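Local coordinates for uncharacterized protein DUF1470 (Jannaschia sp. CCS1, PDB 3H0N) that is of unknown function but carries a treble-clef zinc finger and an ABATE domain, and possibly acts as a transcription regulator, at residues D17-N20 against I21-G25; C129-G132 against L133-I137. All coordinates share one frame; numbering follows the deposited sequence.

From the N terminus, contact 1 comes first: residues 17-20 against 21-25, the last turn of helix 10-22 and its exit toward the hairpin of strands 25-27 and 30-32. Contact 2, residues 129-132 against 133-137, follows much later, within helix 121-138. Each is local and closes no loop beyond a helical turn, and the two stand in series, neither nesting nor crossing. The centres of contact 1 and contact 2 are about 18 Å apart, on opposite sides of the chain's centre. The nearest atoms of contact 1 and contact 2 are about 5 Å apart, without touching. Helix 58-78 packs against both, while helix 10-22, which carries contact 1, also receives Cys129 and Leu133 of contact 2.

Contact 1: D17-N20 against I21-G25; sequences DLVN and IATPG
With chi1 at -57°, Thr23 sets OG1 beside its own backbone N, and Val19 holds CG1 anti to its backbone N; the two residues, one turn apart on the same flank, lie side by side, and these torsions bring CG1 next to OG1. The hydroxyl reaches back one turn and donates to the main chain: Thr23 OG1 lies 2.9 Å from Val19 O. It meets that carbonyl at a C=O...donor angle of 120°, tilted 17° from the carbonyl plane. Thr23 N donates to Val19 O as well, also at 2.9 Å, and two hydrogen bonds from a single residue therefore grip one oxygen where the helix ends. Thr23 is the first residue to leave helical backbone angles. A threonine hydroxyl bonded to the carbonyl four residues back, beside the i to i+4 backbone bond, is a familiar feature of helices, found here at a C-terminal end. Val19 CG1 packs alongside the same hydroxyl, 3.5 Å from Thr23 OG1. A valine in place of Thr23 would probably leave Val19 O with the backbone N-H as its one donor from this residue, and the side chain without the bond that fixes its rotation. The two preceding main-chain bonds are regular: Ile21 N donates to Asp17 O and Ala22 N to Leu18 O. Ile21 also lays its CG1 branch back over the preceding turn, with CG1 3.2 Å from Asp17 O. Around this helix end, Val19 and Thr23 both touch His71 of helix 58-78, and Leu18 meets Leu44 of helix 38-44. From the CGNR zinc-finger range, Arg155 NH1 bonds Asn20 O and Thr23 O, and Val156 N of strand 156-158 donates to Asn20 OD1.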
# COMPACT_ATOMS: atom_id res chain seq x y z
N ASP A 17 -1.51 11.58 15.14
CA ASP A 17 -0.69 12.37 16.06
C ASP A 17 -0.73 13.88 15.73
O ASP A 17 -0.82 14.71 16.64
CB ASP A 17 0.76 11.89 16.06
CG ASP A 17 0.96 10.57 16.76
OD1 ASP A 17 0.02 10.09 17.43
OD2 ASP A 17 2.10 10.06 16.65
N LEU A 18 -0.68 14.19 14.44
CA LEU A 18 -0.67 15.59 13.99
C LEU A 18 -2.01 16.23 14.31
O LEU A 18 -2.08 17.34 14.85
CB LEU A 18 -0.34 15.66 12.49
CG LEU A 18 -0.53 17.06 11.89
CD1 LEU A 18 0.36 18.13 12.55
CD2 LEU A 18 -0.27 16.93 10.40
N VAL A 19 -3.10 15.54 13.99
CA VAL A 19 -4.43 16.07 14.32
C VAL A 19 -4.54 16.27 15.82
O VAL A 19 -5.08 17.29 16.28
CB VAL A 19 -5.50 15.12 13.77
CG1 VAL A 19 -6.89 15.36 14.45
CG2 VAL A 19 -5.55 15.25 12.23
N ASN A 20 -4.04 15.33 16.63
CA ASN A 20 -4.22 15.41 18.07
C ASN A 20 -3.38 16.51 18.69
O ASN A 20 -3.76 17.11 19.69
CB ASN A 20 -4.00 14.05 18.71
CG ASN A 20 -5.21 13.15 18.53
OD1 ASN A 20 -6.33 13.63 18.36
ND2 ASN A 20 -4.99 11.84 18.56
N ILE A 21 -2.24 16.85 18.08
CA ILE A 21 -1.46 17.99 18.52
C ILE A 21 -2.16 19.30 18.14
O ILE A 21 -2.38 20.18 18.99
CB ILE A 21 -0.06 18.00 17.86
CG1 ILE A 21 0.75 16.84 18.41
CG2 ILE A 21 0.66 19.35 18.15
CD1 ILE A 21 1.97 16.46 17.51
N ALA A 22 -2.51 19.46 16.88
CA ALA A 22 -2.78 20.77 16.34
C ALA A 22 -4.23 21.18 16.39
O ALA A 22 -4.54 22.38 16.36
CB ALA A 22 -2.24 20.89 14.90
N THR A 23 -5.16 20.22 16.43
CA THR A 23 -6.59 20.57 16.28
C THR A 23 -7.12 21.10 17.60
O THR A 23 -7.04 20.42 18.61
CB THR A 23 -7.40 19.37 15.89
OG1 THR A 23 -6.86 18.84 14.67
CG2 THR A 23 -8.84 19.77 15.64
N PRO A 24 -7.67 22.33 17.64
CA PRO A 24 -8.26 22.82 18.89
C PRO A 24 -9.44 21.98 19.32
O PRO A 24 -10.08 21.35 18.49
CB PRO A 24 -8.73 24.22 18.52
CG PRO A 24 -8.00 24.60 17.29
CD PRO A 24 -7.75 23.32 16.56
N GLY A 25 -9.72 21.90 20.61
CA GLY A 25 -10.87 21.17 21.09
C GLY A 25 -10.65 20.93 22.57
O GLY A 25 -10.46 21.86 23.34

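Contact 2: C129-G132 against L133-I137; sequences CAEG and LAREI
Two successive turns of helix 121-138 are joined on one flank by an i to i+4 salt bridge between Glu131 and Arg135. The carboxylate takes the guanidinium side-on, one oxygen to each of two nitrogens: Arg135 NE donates to Glu131 OE2 at 2.9 Å, almost straight at 173°, and Arg135 NH2 to Glu131 OE1, likewise at 2.9 Å. Both oxygens use their syn lone pairs, and the two flat groups are nearly coplanar, their planes 29° apart. Glu131 reaches this position because its CG stands anti to the backbone N (chi1 -175°) and the chain then bends at chi2, while Arg135 extends until a bend at chi3 turns its head back toward the acid. The paired bonds fix the rotation of both groups. Arg135 NH1 has a separate partner, the carbonyl O of Glu8. Over one guanidinium face lies a water, 3.5 Å above the plane. It donates to Gly132 O and to Glu136 OE2, bridging main chain and side chain; Glu136 OE2 also forms a salt bridge with Arg9, and OE1 accepts from Asn141. The water supplements a weak helical bond, Glu136 N to Gly132 O at 3.4 Å. Elsewhere the i to i+4 main-chain bonds are regular, with Leu133 N bound to Cys129 O and Arg135 N to Glu131 O. Leu133 and Cys129 turn to helices 10-22 and 58-78, Ala130 to helix 82-95, and Glu131 and Arg135 pack on Leu112 of the second subunit. The Glu-Arg pair is thus a well-known kind of intrahelical salt bridge, set at the subunit interface in a helix buried between its own chain's neighbouring helices and the second subunit.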
# COMPACT_ATOMS: atom_id res chain seq x y z
N CYS A 129 0.55 11.12 4.55
CA CYS A 129 -0.63 11.07 5.42
C CYS A 129 -1.88 10.73 4.64
O CYS A 129 -2.68 9.89 5.07
CB CYS A 129 -0.80 12.38 6.18
SG CYS A 129 0.45 12.64 7.47
N ALA A 130 -2.04 11.36 3.48
CA ALA A 130 -3.23 11.11 2.66
C ALA A 130 -3.31 9.66 2.21
O ALA A 130 -4.36 9.04 2.26
CB ALA A 130 -3.32 12.06 1.42
N GLU A 131 -2.18 9.13 1.73
CA GLU A 131 -2.17 7.71 1.30
C GLU A 131 -2.48 6.79 2.49
O GLU A 131 -3.17 5.79 2.37
CB GLU A 131 -0.87 7.30 0.60
CG GLU A 131 -0.88 5.86 0.05
CD GLU A 131 -0.63 4.75 1.07
OE1 GLU A 131 -0.01 5.02 2.14
OE2 GLU A 131 -1.04 3.59 0.79
N GLY A 132 -1.95 7.14 3.66
CA GLY A 132 -2.15 6.27 4.84
C GLY A 132 -3.62 6.18 5.22
O GLY A 132 -4.17 5.10 5.50
N LEU A 133 -4.28 7.33 5.22
CA LEU A 133 -5.72 7.33 5.49
C LEU A 133 -6.50 6.65 4.39
O LEU A 133 -7.41 5.86 4.64
CB LEU A 133 -6.26 8.73 5.74
CG LEU A 133 -5.71 9.41 6.96
CD1 LEU A 133 -6.28 10.83 7.03
CD2 LEU A 133 -5.94 8.65 8.24
N ALA A 134 -6.15 6.95 3.14
CA ALA A 134 -6.81 6.33 1.98
C ALA A 134 -6.72 4.80 2.03
O ALA A 134 -7.67 4.09 1.68
CB ALA A 134 -6.27 6.88 0.64
N ARG A 135 -5.55 4.31 2.40
CA ARG A 135 -5.33 2.87 2.46
C ARG A 135 -6.25 2.19 3.43
O ARG A 135 -6.78 1.11 3.21
CB ARG A 135 -3.87 2.58 2.75
CG ARG A 135 -3.52 1.13 2.50
CD ARG A 135 -2.21 0.72 3.07
NE ARG A 135 -1.17 1.71 2.98
CZ ARG A 135 -0.16 1.78 3.85
NH1 ARG A 135 -0.02 0.88 4.79
NH2 ARG A 135 0.71 2.75 3.76
N GLU A 136 -6.47 2.83 4.58
CA GLU A 136 -7.37 2.25 5.56
C GLU A 136 -8.84 2.24 5.11
O GLU A 136 -9.59 1.34 5.47
CB GLU A 136 -7.25 2.96 6.92
CG GLU A 136 -5.87 2.86 7.58
CD GLU A 136 -5.32 1.47 7.71
OE1 GLU A 136 -6.11 0.51 7.77
OE2 GLU A 136 -4.06 1.36 7.73
N ILE A 137 -9.24 3.23 4.31
CA ILE A 137 -10.56 3.22 3.70
C ILE A 137 -10.63 2.01 2.73
O ILE A 137 -11.57 1.24 2.75
CB ILE A 137 -10.84 4.54 2.95
CG1 ILE A 137 -10.86 5.74 3.92
CG2 ILE A 137 -12.12 4.44 2.11
CD1 ILE A 137 -10.87 7.11 3.20
O HOH W 1 -2.42 3.05 6.30